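PDB 4LPS: Hydrogenase/urease nickel incorporation protein HypB from Helicobacter pylori, which is a nickel- and zinc-binding GTPase needed for nickel insertion into [NiFe] hydrogenase and for the maturation of urease. Local coordinates for residues S28-K33 against H107-M112; E39-E44 against G115-L120; L46-F51 against D130-E135; K73-E78 against G124-S129; G149-I154 against N235-H240. One frame throughout, in Å; residues are numbered along the deposited sequence.

Contacts 1 and 2 join helix 29-43 to helix 110-122 on one side of the chain's centre, about 14 Å apart centre to centre. Contacts 3 to 5 each have at least one strand segment in the central parallel sheet of this P-loop GTPase. Contact 3 pairs strands 47-52 and 131-135 near the middle of the molecule. Contact 4, centred about 9 Å away, involves the next strand, 74-80, and is nested in the chain between the segments of contact 3. Contact 5 closes last, setting the tail after helix 218-234 against strand 152-158. Contact 1 holds a histidine inferred to bind nickel in the nucleotide-free state, and contact 3 the magnesium ligand Glu135, at the bound GDP.

Contact 1: residues S28-K33 against H107-M112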
# COMPACT_ATOMS: atom_id res chain seq x y z
N SER A 28 -21.94 -2.22 -7.04
CA SER A 28 -21.45 -0.99 -6.42
C SER A 28 -21.51 -1.02 -4.89
O SER A 28 -21.14 -0.04 -4.25
CB SER A 28 -22.23 0.22 -6.93
OG SER A 28 -21.84 0.59 -8.24
N LYS A 29 -21.95 -2.14 -4.31
CA LYS A 29 -22.06 -2.25 -2.85
C LYS A 29 -20.74 -1.88 -2.18
O LYS A 29 -20.72 -1.05 -1.26
CB LYS A 29 -22.50 -3.66 -2.45
CG LYS A 29 -22.82 -3.86 -0.97
CD LYS A 29 -21.66 -4.47 -0.18
CE LYS A 29 -22.08 -4.87 1.23
NZ LYS A 29 -20.94 -5.40 2.03
N ASN A 30 -19.65 -2.48 -2.64
CA ASN A 30 -18.33 -2.09 -2.14
C ASN A 30 -17.98 -0.69 -2.64
O ASN A 30 -17.39 0.10 -1.91
CB ASN A 30 -17.25 -3.09 -2.55
CG ASN A 30 -15.91 -2.77 -1.93
OD1 ASN A 30 -15.72 -2.95 -0.72
ND2 ASN A 30 -14.97 -2.29 -2.74
N ASP A 31 -18.33 -0.40 -3.89
CA ASP A 31 -18.09 0.91 -4.49
C ASP A 31 -18.80 2.03 -3.73
O ASP A 31 -18.24 3.10 -3.52
CB ASP A 31 -18.52 0.92 -5.96
CG ASP A 31 -17.38 0.63 -6.92
OD1 ASP A 31 -16.26 0.33 -6.46
OD2 ASP A 31 -17.61 0.71 -8.15
N ILE A 32 -20.05 1.78 -3.34
CA ILE A 32 -20.79 2.73 -2.53
C ILE A 32 -20.08 2.96 -1.20
O ILE A 32 -19.82 4.10 -0.80
CB ILE A 32 -22.24 2.25 -2.25
CG1 ILE A 32 -23.07 2.23 -3.54
CG2 ILE A 32 -22.92 3.15 -1.22
CD1 ILE A 32 -23.22 3.59 -4.19
N LYS A 33 -19.77 1.86 -0.51
CA LYS A 33 -19.11 1.92 0.79
C LYS A 33 -17.73 2.56 0.72
O LYS A 33 -17.31 3.26 1.64
CB LYS A 33 -19.01 0.51 1.39
CG LYS A 33 -18.58 0.52 2.85
CD LYS A 33 -19.53 1.39 3.67
CE LYS A 33 -19.24 1.27 5.16
NZ LYS A 33 -19.99 2.29 5.95
N HIS A 107 -8.80 -10.67 0.76
CA HIS A 107 -8.73 -9.27 0.39
C HIS A 107 -9.45 -8.43 1.43
O HIS A 107 -10.23 -8.95 2.23
CB HIS A 107 -9.36 -9.06 -0.98
CG HIS A 107 -10.82 -9.40 -1.02
ND1 HIS A 107 -11.28 -10.66 -1.30
CD2 HIS A 107 -11.91 -8.64 -0.78
CE1 HIS A 107 -12.60 -10.67 -1.25
NE2 HIS A 107 -13.01 -9.45 -0.94
N LEU A 108 -9.20 -7.12 1.40
CA LEU A 108 -9.96 -6.20 2.23
C LEU A 108 -11.14 -5.64 1.46
O LEU A 108 -11.10 -5.53 0.23
CB LEU A 108 -9.07 -5.07 2.75
CG LEU A 108 -8.04 -5.51 3.80
CD1 LEU A 108 -7.18 -4.34 4.25
CD2 LEU A 108 -8.74 -6.16 4.99
N GLU A 109 -12.20 -5.29 2.18
CA GLU A 109 -13.33 -4.58 1.60
C GLU A 109 -13.59 -3.31 2.40
O GLU A 109 -13.20 -3.21 3.56
CB GLU A 109 -14.57 -5.48 1.57
CG GLU A 109 -14.42 -6.69 0.65
CD GLU A 109 -15.56 -7.67 0.79
OE1 GLU A 109 -15.60 -8.65 0.02
OE2 GLU A 109 -16.42 -7.46 1.67
N ALA A 110 -14.23 -2.33 1.76
CA ALA A 110 -14.43 -1.02 2.37
C ALA A 110 -15.14 -1.08 3.72
O ALA A 110 -14.81 -0.33 4.64
CB ALA A 110 -15.20 -0.11 1.42
N SER A 111 -16.12 -1.98 3.84
CA SER A 111 -16.84 -2.15 5.10
C SER A 111 -15.92 -2.62 6.23
O SER A 111 -16.19 -2.35 7.40
CB SER A 111 -17.99 -3.14 4.91
OG SER A 111 -17.52 -4.38 4.41
N MET A 112 -14.83 -3.31 5.89
CA MET A 112 -13.87 -3.77 6.89
C MET A 112 -13.04 -2.63 7.45
O MET A 112 -12.62 -2.66 8.61
CB MET A 112 -12.93 -4.82 6.28
CG MET A 112 -13.59 -6.11 5.80
SD MET A 112 -12.37 -7.20 5.03
CE MET A 112 -13.43 -8.33 4.11
O HOH W 1 -18.16 -5.92 2.33
O HOH W 2 -17.41 -3.06 1.32
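Asn30 and Lys33 press against Ala110 in the close part of this contact. The Asn30 side chain, its CG anti to the backbone N (chi1 -174°), brings OD1 to Ala110 N at 3.0 Å in a nearly straight hydrogen bond that lies in the amide carbonyl plane. OD1 also accepts from water 2, which accepts from Ser111 N, while ND2 donates to Asn147 O. Beside this, Lys33 lays its CG 3.7 Å from Ala110 CB; its chain then bends at chi2 (56°), and NZ forms a salt bridge with Glu114. The solvent side is looser. Lys29 NZ stays 4.3 Å from Ser111 OG, and water 1 lies between them, bonded to the hydroxyl and only weakly to Lys29 NZ. Nearby, Glu109 OE1 accepts from His107 NE2 at 2.9 Å; His107 is inferred to bind nickel in the nucleotide-free protein, whereas Cys106 and Cys142 hold the ion here. The contact joins the first turns of helices 29-43 and 110-122, with Leu108 and Met112 resting on strand 97-101.

Contact 2: residues E39-E44 against G115-L120; sequences ERYLKE and GAFDLL. With PO4 (phosphate ion), chain I.
Arg40 and Phe117 meet with the guanidinium and ring planes 68° apart; ring atom CD1 stands over the centre of one guanidinium face, 3.6 Å from Arg40 CZ. Anions occupy the guanidinium rim. Arg40 NH1 and NH2 both grip Asp118 OD1 in a salt bridge, NH2 on the syn lone pair at 2.8 Å and NH1 nearly along the axis of the carbon-oxygen bond. A phosphate ion, probably from the crystallisation liquor, accepts from NE through O4 and from NH1 through O2. These four bonds, all near the rim, fix the rotation of the guanidinium while one face receives CD1. Phe117 reaches this position with CG anti to its backbone N (chi1 -171°). Its atom CE2 comes to the edge of the Tyr41 ring, 3.6 Å from CD1, with the two ring planes at 51°, and its CZ meets Glu44 CG at 3.6 Å. Tyr41 OH is hydrogen-bonded to Leu148 O. Segments 39-43 and 115-120 run nearly parallel, their axes 12.3 Å apart, and side chains from both helices bridge the distance. Tyr41 and Phe117 touch Leu132 of strand 131-135, placing helix 29-43 beside helix 110-122 on one face of the parallel sheet of this P-loop GTPase.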
# COMPACT_ATOMS: atom_id res chain seq x y z
N GLU A 39 -15.39 9.91 1.95
CA GLU A 39 -15.94 11.08 2.62
C GLU A 39 -15.29 11.29 3.99
O GLU A 39 -14.89 12.40 4.33
CB GLU A 39 -17.46 10.95 2.80
CG GLU A 39 -18.24 10.82 1.50
CD GLU A 39 -19.73 10.64 1.75
OE1 GLU A 39 -20.40 10.03 0.89
OE2 GLU A 39 -20.22 11.09 2.80
N ARG A 40 -15.20 10.21 4.76
CA ARG A 40 -14.64 10.28 6.10
C ARG A 40 -13.13 10.53 6.08
O ARG A 40 -12.61 11.22 6.96
CB ARG A 40 -14.94 8.99 6.87
CG ARG A 40 -16.43 8.68 6.97
CD ARG A 40 -16.71 7.58 7.98
NE ARG A 40 -16.36 7.99 9.34
CZ ARG A 40 -16.28 7.15 10.37
NH1 ARG A 40 -15.95 7.61 11.57
NH2 ARG A 40 -16.53 5.86 10.20
N TYR A 41 -12.44 9.96 5.10
CA TYR A 41 -11.01 10.19 4.95
C TYR A 41 -10.71 11.67 4.80
O TYR A 41 -9.81 12.21 5.45
CB TYR A 41 -10.45 9.45 3.72
CG TYR A 41 -10.56 7.94 3.73
CD1 TYR A 41 -10.71 7.24 4.91
CD2 TYR A 41 -10.50 7.23 2.54
CE1 TYR A 41 -10.80 5.86 4.91
CE2 TYR A 41 -10.59 5.86 2.53
CZ TYR A 41 -10.74 5.18 3.72
OH TYR A 41 -10.83 3.81 3.70
N LEU A 42 -11.48 12.32 3.94
CA LEU A 42 -11.31 13.73 3.64
C LEU A 42 -11.72 14.59 4.83
O LEU A 42 -11.10 15.61 5.12
CB LEU A 42 -12.10 14.11 2.39
CG LEU A 42 -11.73 13.31 1.13
CD1 LEU A 42 -12.53 13.77 -0.09
CD2 LEU A 42 -10.24 13.38 0.85
N LYS A 43 -12.79 14.18 5.50
CA LYS A 43 -13.26 14.85 6.71
C LYS A 43 -12.16 14.89 7.77
O LYS A 43 -11.97 15.90 8.45
CB LYS A 43 -14.49 14.14 7.27
CG LYS A 43 -15.32 14.99 8.22
CD LYS A 43 -16.73 14.42 8.35
CE LYS A 43 -17.46 14.42 7.01
NZ LYS A 43 -18.76 13.70 7.09
N GLU A 44 -11.44 13.78 7.90
CA GLU A 44 -10.37 13.67 8.88
C GLU A 44 -9.05 14.21 8.35
O GLU A 44 -8.03 14.16 9.04
CB GLU A 44 -10.20 12.21 9.31
CG GLU A 44 -11.41 11.63 10.02
CD GLU A 44 -11.39 11.90 11.51
OE1 GLU A 44 -12.39 11.59 12.18
OE2 GLU A 44 -10.36 12.42 12.00
N GLY A 115 -14.52 -0.25 10.81
CA GLY A 115 -14.27 -0.63 12.19
C GLY A 115 -12.91 -0.18 12.68
O GLY A 115 -12.79 0.40 13.76
N ALA A 116 -11.88 -0.46 11.88
CA ALA A 116 -10.52 -0.06 12.21
C ALA A 116 -10.39 1.46 12.25
O ALA A 116 -9.70 2.01 13.11
CB ALA A 116 -9.54 -0.66 11.22
N PHE A 117 -11.05 2.12 11.30
CA PHE A 117 -11.07 3.58 11.22
C PHE A 117 -11.64 4.20 12.49
O PHE A 117 -11.08 5.15 13.03
CB PHE A 117 -11.89 4.01 10.00
CG PHE A 117 -11.81 5.48 9.67
CD1 PHE A 117 -12.75 6.37 10.17
CD2 PHE A 117 -10.80 5.96 8.84
CE1 PHE A 117 -12.68 7.72 9.86
CE2 PHE A 117 -10.73 7.31 8.53
CZ PHE A 117 -11.67 8.19 9.04
N ASP A 118 -12.77 3.67 12.95
CA ASP A 118 -13.42 4.17 14.15
C ASP A 118 -12.54 4.04 15.39
O ASP A 118 -12.46 4.96 16.21
CB ASP A 118 -14.75 3.45 14.38
CG ASP A 118 -15.81 3.85 13.37
OD1 ASP A 118 -15.59 4.83 12.64
OD2 ASP A 118 -16.86 3.17 13.31
N LEU A 119 -11.87 2.90 15.53
CA LEU A 119 -10.95 2.68 16.64
C LEU A 119 -9.79 3.67 16.61
O LEU A 119 -9.47 4.30 17.62
CB LEU A 119 -10.39 1.25 16.62
CG LEU A 119 -11.34 0.08 16.89
CD1 LEU A 119 -10.62 -1.23 16.66
CD2 LEU A 119 -11.89 0.14 18.30
N LEU A 120 -9.17 3.80 15.44
CA LEU A 120 -8.05 4.72 15.26
C LEU A 120 -8.47 6.16 15.52
O LEU A 120 -7.69 6.96 16.05
CB LEU A 120 -7.47 4.59 13.85
CG LEU A 120 -6.65 3.32 13.60
CD1 LEU A 120 -6.31 3.19 12.13
CD2 LEU A 120 -5.39 3.34 14.44
P PO4 I . -15.67 11.33 10.72
O1 PO4 I . -14.84 12.55 10.44
O2 PO4 I . -14.81 10.30 11.41
O3 PO4 I . -16.83 11.67 11.62
O4 PO4 I . -16.20 10.77 9.42

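Contact 3: residues L46-F51 against D130-E135; sequences LYVLNF and DFLIIE. With MG (magnesium ion), chain C.
Tyr47 to Phe51 run parallel to Phe131 to Glu135, the strand axes 4.6 Å apart and inclined by 17°. Five backbone hydrogen bonds join them: the N-H groups of Tyr47, Leu49 and Phe51 point to Asp130 O, Leu132 O and Ile134 O, while Tyr47 O and Leu49 O receive Leu132 N and Ile134 N. Ile134 N to Leu49 O, at 2.7 Å, is the shortest. These are inner strands of the parallel sheet of a P-loop NTPase, and strand 47-52 leads on to the nucleotide-binding residues Gly56 to Thr61. On one face, Tyr47 and Phe131 lie side by side pointing the same way, CD2 of the tyrosine 3.7 Å from CE2 of the phenylalanine. Further along, Ile133 CG2 meets the edge of the Phe51 ring, 3.6 Å from CD2, where helix 59-66 packs. The other face carries Val48, whose CG1 lies 4.0 Å from Ile134 CD1, and Asn50, whose buried amide bonds Asn153 through ND2 and Asn136 through OD1. At the strand end the extended Glu135 chain delivers OE1 to the magnesium ion at 2.4 Å, beside the ligands Thr60 and Asp86.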
# COMPACT_ATOMS: atom_id res chain seq x y z
N LEU A 46 -7.18 13.03 5.89
CA LEU A 46 -6.23 11.95 5.69
C LEU A 46 -5.95 11.68 4.22
O LEU A 46 -6.87 11.62 3.40
CB LEU A 46 -6.74 10.66 6.35
CG LEU A 46 -7.10 10.73 7.83
CD1 LEU A 46 -7.90 9.50 8.24
CD2 LEU A 46 -5.84 10.83 8.67
N TYR A 47 -4.67 11.53 3.89
CA TYR A 47 -4.28 11.02 2.58
C TYR A 47 -4.09 9.52 2.70
O TYR A 47 -3.22 9.05 3.43
CB TYR A 47 -3.00 11.70 2.08
CG TYR A 47 -2.79 11.56 0.59
CD1 TYR A 47 -3.52 12.34 -0.30
CD2 TYR A 47 -1.87 10.66 0.07
CE1 TYR A 47 -3.34 12.22 -1.67
CE2 TYR A 47 -1.68 10.54 -1.30
CZ TYR A 47 -2.42 11.32 -2.16
OH TYR A 47 -2.24 11.20 -3.52
N VAL A 48 -4.94 8.76 2.01
CA VAL A 48 -5.02 7.32 2.24
C VAL A 48 -4.31 6.51 1.15
O VAL A 48 -4.54 6.71 -0.04
CB VAL A 48 -6.48 6.87 2.35
CG1 VAL A 48 -6.57 5.38 2.61
CG2 VAL A 48 -7.17 7.64 3.46
N LEU A 49 -3.44 5.60 1.59
CA LEU A 49 -2.68 4.75 0.69
C LEU A 49 -3.07 3.29 0.88
O LEU A 49 -3.27 2.83 2.01
CB LEU A 49 -1.18 4.92 0.91
CG LEU A 49 -0.64 6.35 0.92
CD1 LEU A 49 0.84 6.37 1.29
CD2 LEU A 49 -0.85 7.01 -0.43
N ASN A 50 -3.22 2.57 -0.23
CA ASN A 50 -3.54 1.15 -0.21
C ASN A 50 -2.41 0.34 -0.85
O ASN A 50 -2.22 0.38 -2.06
CB ASN A 50 -4.87 0.90 -0.94
CG ASN A 50 -5.17 -0.57 -1.11
OD1 ASN A 50 -4.86 -1.39 -0.25
ND2 ASN A 50 -5.79 -0.91 -2.24
N PHE A 51 -1.66 -0.38 -0.02
CA PHE A 51 -0.53 -1.16 -0.50
C PHE A 51 -0.91 -2.62 -0.76
O PHE A 51 -1.40 -3.31 0.13
CB PHE A 51 0.63 -1.09 0.49
CG PHE A 51 1.37 0.22 0.46
CD1 PHE A 51 2.36 0.45 -0.49
CD2 PHE A 51 1.07 1.22 1.38
CE1 PHE A 51 3.03 1.67 -0.52
CE2 PHE A 51 1.75 2.43 1.35
CZ PHE A 51 2.73 2.65 0.40
N ASP A 130 -1.11 12.49 8.89
CA ASP A 130 -1.34 13.04 7.56
C ASP A 130 -1.73 11.92 6.60
O ASP A 130 -2.38 12.15 5.59
CB ASP A 130 -0.10 13.77 7.05
CG ASP A 130 0.19 15.03 7.83
OD1 ASP A 130 -0.77 15.69 8.26
OD2 ASP A 130 1.38 15.35 8.02
N PHE A 131 -1.32 10.71 6.94
CA PHE A 131 -1.56 9.56 6.09
C PHE A 131 -2.24 8.44 6.88
O PHE A 131 -1.91 8.19 8.03
CB PHE A 131 -0.25 9.03 5.50
CG PHE A 131 0.47 10.01 4.61
CD1 PHE A 131 1.29 10.99 5.14
CD2 PHE A 131 0.32 9.94 3.23
CE1 PHE A 131 1.95 11.89 4.31
CE2 PHE A 131 0.98 10.83 2.39
CZ PHE A 131 1.79 11.80 2.94
N LEU A 132 -3.20 7.79 6.24
CA LEU A 132 -3.71 6.52 6.74
C LEU A 132 -3.32 5.46 5.74
O LEU A 132 -3.69 5.53 4.57
CB LEU A 132 -5.23 6.57 6.94
CG LEU A 132 -5.90 5.22 7.22
CD1 LEU A 132 -5.57 4.72 8.62
CD2 LEU A 132 -7.41 5.30 7.03
N ILE A 133 -2.57 4.47 6.21
CA ILE A 133 -2.01 3.47 5.31
C ILE A 133 -2.68 2.12 5.50
O ILE A 133 -2.72 1.58 6.61
CB ILE A 133 -0.49 3.34 5.52
CG1 ILE A 133 0.21 4.66 5.14
CG2 ILE A 133 0.07 2.19 4.69
CD1 ILE A 133 1.73 4.61 5.17
N ILE A 134 -3.23 1.61 4.41
CA ILE A 134 -3.84 0.29 4.40
C ILE A 134 -2.85 -0.73 3.82
O ILE A 134 -2.46 -0.62 2.66
CB ILE A 134 -5.14 0.28 3.57
CG1 ILE A 134 -6.15 1.27 4.16
CG2 ILE A 134 -5.74 -1.12 3.50
CD1 ILE A 134 -7.34 1.54 3.26
N GLU A 135 -2.44 -1.69 4.64
CA GLU A 135 -1.67 -2.82 4.12
C GLU A 135 -2.61 -3.98 3.85
O GLU A 135 -3.13 -4.61 4.78
CB GLU A 135 -0.55 -3.24 5.08
CG GLU A 135 0.37 -4.30 4.45
CD GLU A 135 1.41 -4.85 5.40
OE1 GLU A 135 1.62 -6.08 5.40
OE2 GLU A 135 2.04 -4.05 6.13
MG MG C . 3.02 -7.90 6.20
O HOH W 3 4.45 -9.49 6.95

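Contact 4: residues K73-E78 against G124-S129; sequences KFCVVE and GALEKS
Ala125, just past the Schellman motif in which Gly124 ends helix 110-122, sets its CB 4.2 Å from Cys75 CB. Leu126 follows and opens a type I turn that runs to Ser129. Its CB points away from the strand, yet the chain comes back far enough for CD2 to touch Cys75 SG at 3.6 Å. That sulfur sits between its own backbone N and carbonyl carbon (chi1 57°), on the side of the turn. Lys128 contributes its backbone, with O lying 3.6 Å from Lys73 CB, while the ends of both lysine chains lead away. Ser129 N closes the turn on Leu126 O, and its buried OG donates further back to Ala125 O at 2.6 Å. Ser129 OG also lies 3.6 Å from Cys75 SG. Beyond it, Asp130 and Phe131 take up backbone hydrogen bonds with Lys73. This is the helix-to-strand link of a beta-alpha-beta crossover, in which the chain leaves strand 97-101, passes through helix 110-122 and enters the sheet as strand 131-135, beyond strand 74-80.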
# COMPACT_ATOMS: atom_id res chain seq x y z
N LYS A 73 3.95 11.35 8.93
CA LYS A 73 3.05 11.02 10.03
C LYS A 73 1.90 10.15 9.54
O LYS A 73 1.07 10.60 8.75
CB LYS A 73 2.51 12.29 10.67
CG LYS A 73 3.58 13.26 11.14
CD LYS A 73 2.97 14.62 11.42
CE LYS A 73 4.05 15.66 11.64
NZ LYS A 73 3.48 17.04 11.74
N PHE A 74 1.85 8.91 10.01
CA PHE A 74 0.84 7.97 9.54
C PHE A 74 0.41 6.97 10.60
O PHE A 74 1.12 6.72 11.58
CB PHE A 74 1.35 7.23 8.30
CG PHE A 74 2.46 6.26 8.59
CD1 PHE A 74 3.76 6.71 8.74
CD2 PHE A 74 2.20 4.90 8.70
CE1 PHE A 74 4.79 5.82 9.00
CE2 PHE A 74 3.23 4.01 8.97
CZ PHE A 74 4.52 4.47 9.12
N CYS A 75 -0.77 6.40 10.40
CA CYS A 75 -1.24 5.25 11.17
C CYS A 75 -1.62 4.16 10.18
O CYS A 75 -1.76 4.41 8.99
CB CYS A 75 -2.41 5.64 12.09
SG CYS A 75 -3.83 6.34 11.25
N VAL A 76 -1.78 2.93 10.67
CA VAL A 76 -1.91 1.80 9.77
C VAL A 76 -3.14 0.93 10.04
O VAL A 76 -3.49 0.68 11.20
CB VAL A 76 -0.64 0.90 9.83
CG1 VAL A 76 -0.77 -0.30 8.90
CG2 VAL A 76 0.60 1.70 9.46
N VAL A 77 -3.79 0.52 8.97
CA VAL A 77 -4.79 -0.54 9.03
C VAL A 77 -4.21 -1.79 8.37
O VAL A 77 -3.85 -1.77 7.19
CB VAL A 77 -6.10 -0.13 8.34
CG1 VAL A 77 -6.97 -1.34 8.09
CG2 VAL A 77 -6.85 0.90 9.17
N GLU A 78 -4.09 -2.87 9.14
CA GLU A 78 -3.45 -4.09 8.67
C GLU A 78 -4.47 -5.15 8.29
O GLU A 78 -5.37 -5.46 9.07
CB GLU A 78 -2.51 -4.66 9.74
CG GLU A 78 -1.13 -4.03 9.78
CD GLU A 78 -0.26 -4.45 8.62
OE1 GLU A 78 0.81 -3.86 8.44
OE2 GLU A 78 -0.65 -5.39 7.88
N GLY A 124 -7.29 8.64 18.81
CA GLY A 124 -6.62 9.90 18.52
C GLY A 124 -5.54 9.77 17.47
O GLY A 124 -4.81 10.73 17.19
N ALA A 125 -5.42 8.58 16.90
CA ALA A 125 -4.40 8.31 15.89
C ALA A 125 -4.61 9.10 14.61
O ALA A 125 -3.65 9.51 13.96
CB ALA A 125 -4.36 6.82 15.59
N LEU A 126 -5.87 9.30 14.23
CA LEU A 126 -6.20 10.02 13.01
C LEU A 126 -5.88 11.51 13.10
O LEU A 126 -5.45 12.12 12.13
CB LEU A 126 -7.68 9.83 12.65
CG LEU A 126 -8.14 8.40 12.35
CD1 LEU A 126 -9.56 8.41 11.81
CD2 LEU A 126 -7.20 7.72 11.37
N GLU A 127 -6.10 12.08 14.28
CA GLU A 127 -5.83 13.49 14.50
C GLU A 127 -4.36 13.84 14.27
O GLU A 127 -4.05 14.92 13.78
CB GLU A 127 -6.24 13.90 15.93
CG GLU A 127 -7.73 14.13 16.13
CD GLU A 127 -8.06 14.57 17.55
OE1 GLU A 127 -7.12 14.80 18.34
OE2 GLU A 127 -9.26 14.68 17.88
N LYS A 128 -3.47 12.92 14.61
CA LYS A 128 -2.04 13.16 14.50
C LYS A 128 -1.44 12.70 13.17
O LYS A 128 -0.23 12.83 12.95
CB LYS A 128 -1.31 12.46 15.66
CG LYS A 128 -1.82 12.86 17.04
CD LYS A 128 -1.26 11.95 18.13
CE LYS A 128 -1.16 12.68 19.46
NZ LYS A 128 -2.48 13.20 19.91
N SER A 129 -2.26 12.17 12.28
CA SER A 129 -1.74 11.58 11.05
C SER A 129 -2.08 12.39 9.80
O SER A 129 -3.19 12.92 9.67
CB SER A 129 -2.27 10.15 10.88
OG SER A 129 -1.90 9.33 11.98

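Contact 5: residues G149-I154 against N235-H240; sequences GAAMNI and NYQSTH
A Schellman motif with Asn235 as its C-prime residue ends helix 218-234, and the tail that follows lays Tyr236, Gln237 and Ser238 against Ala151 and Met152, where strand 152-158 enters the parallel sheet of the GTPase. Ser238 N donates to Ala151 O at 2.8 Å. Next to this bond, Gln237 bends at chi2 (-79°) and turns its amide back over the alanine, with OE1 3.3 Å from Ala151 CB. That amide is steadied at both ends: NE2 makes an almost straight bond to Asn235 OD1, and OE1 accepts from water 4, which also donates to Gly149 O. Water 5 similarly bridges Ala150 O and Ser238 O. Met152 and Tyr236 cross at about a right angle, the methionine CG at the ring edge, 3.7 Å from CD2. Met152 SD lies 5.5 Å from the Tyr236 ring centroid in an oblique Met-aromatic contact, and Tyr236 OH bonds Asp177. Ser238 OG, joined to Asn153 ND2 through water 6, also accepts from His240 N at 3.1 Å, an ST turn.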
# COMPACT_ATOMS: atom_id res chain seq x y z
N GLY A 149 -11.44 3.33 -1.32
CA GLY A 149 -11.51 4.77 -1.21
C GLY A 149 -10.16 5.45 -1.11
O GLY A 149 -10.08 6.63 -0.77
N ALA A 150 -9.09 4.72 -1.42
CA ALA A 150 -7.74 5.25 -1.29
C ALA A 150 -7.44 6.35 -2.30
O ALA A 150 -7.99 6.36 -3.41
CB ALA A 150 -6.72 4.13 -1.42
N ALA A 151 -6.57 7.27 -1.92
CA ALA A 151 -6.04 8.28 -2.83
C ALA A 151 -5.05 7.64 -3.80
O ALA A 151 -5.00 7.98 -4.98
CB ALA A 151 -5.39 9.41 -2.07
N MET A 152 -4.26 6.70 -3.28
CA MET A 152 -3.33 5.96 -4.11
C MET A 152 -3.37 4.47 -3.79
O MET A 152 -3.45 4.07 -2.62
CB MET A 152 -1.89 6.47 -3.94
CG MET A 152 -1.68 7.94 -4.23
SD MET A 152 0.08 8.37 -4.23
CE MET A 152 0.57 7.71 -5.83
N ASN A 153 -3.32 3.67 -4.84
CA ASN A 153 -3.15 2.24 -4.71
C ASN A 153 -1.78 1.87 -5.26
O ASN A 153 -1.50 2.06 -6.44
CB ASN A 153 -4.27 1.49 -5.45
CG ASN A 153 -5.64 1.93 -5.00
OD1 ASN A 153 -6.15 1.47 -3.97
ND2 ASN A 153 -6.26 2.82 -5.76
N ILE A 154 -0.92 1.37 -4.39
CA ILE A 154 0.46 1.12 -4.75
C ILE A 154 0.81 -0.37 -4.63
O ILE A 154 0.49 -1.01 -3.63
CB ILE A 154 1.41 1.96 -3.87
CG1 ILE A 154 1.10 3.45 -4.09
CG2 ILE A 154 2.86 1.66 -4.21
CD1 ILE A 154 1.72 4.38 -3.06
N ASN A 235 -2.79 16.70 -3.58
CA ASN A 235 -4.02 15.97 -3.34
C ASN A 235 -4.39 15.10 -4.54
O ASN A 235 -5.50 15.18 -5.07
CB ASN A 235 -5.18 16.91 -2.99
CG ASN A 235 -6.42 16.16 -2.51
OD1 ASN A 235 -6.31 15.19 -1.76
ND2 ASN A 235 -7.59 16.59 -2.96
N TYR A 236 -3.42 14.30 -5.00
CA TYR A 236 -3.71 13.31 -6.03
C TYR A 236 -4.72 12.30 -5.50
O TYR A 236 -4.51 11.69 -4.45
CB TYR A 236 -2.44 12.58 -6.48
CG TYR A 236 -2.71 11.44 -7.43
CD1 TYR A 236 -2.88 11.67 -8.79
CD2 TYR A 236 -2.81 10.13 -6.97
CE1 TYR A 236 -3.14 10.63 -9.67
CE2 TYR A 236 -3.07 9.09 -7.84
CZ TYR A 236 -3.23 9.34 -9.18
OH TYR A 236 -3.48 8.30 -10.04
N GLN A 237 -5.79 12.11 -6.26
CA GLN A 237 -6.82 11.14 -5.88
C GLN A 237 -7.13 10.27 -7.07
O GLN A 237 -7.71 10.73 -8.06
CB GLN A 237 -8.08 11.85 -5.38
CG GLN A 237 -7.87 12.66 -4.11
CD GLN A 237 -7.86 11.80 -2.87
OE1 GLN A 237 -8.29 10.65 -2.89
NE2 GLN A 237 -7.36 12.35 -1.77
N SER A 238 -6.75 9.00 -6.98
CA SER A 238 -6.91 8.05 -8.08
C SER A 238 -8.37 7.95 -8.52
O SER A 238 -9.28 7.86 -7.69
CB SER A 238 -6.40 6.67 -7.68
OG SER A 238 -6.63 5.72 -8.70
N THR A 239 -8.57 7.97 -9.83
CA THR A 239 -9.91 7.81 -10.38
C THR A 239 -10.10 6.39 -10.90
O THR A 239 -11.01 6.13 -11.68
CB THR A 239 -10.17 8.80 -11.54
OG1 THR A 239 -9.21 8.59 -12.58
CG2 THR A 239 -10.05 10.24 -11.05
N HIS A 240 -9.23 5.48 -10.45
CA HIS A 240 -9.26 4.12 -10.96
C HIS A 240 -10.55 3.40 -10.59
O HIS A 240 -11.01 3.47 -9.45
CB HIS A 240 -8.09 3.30 -10.44
CG HIS A 240 -8.07 1.90 -10.97
ND1 HIS A 240 -7.69 1.61 -12.26
CD2 HIS A 240 -8.44 0.72 -10.41
CE1 HIS A 240 -7.79 0.30 -12.46
NE2 HIS A 240 -8.25 -0.25 -11.36
O HOH W 4 -9.01 9.30 -0.70
O HOH W 5 -9.74 7.93 -5.00
O HOH W 6 -5.51 3.57 -8.37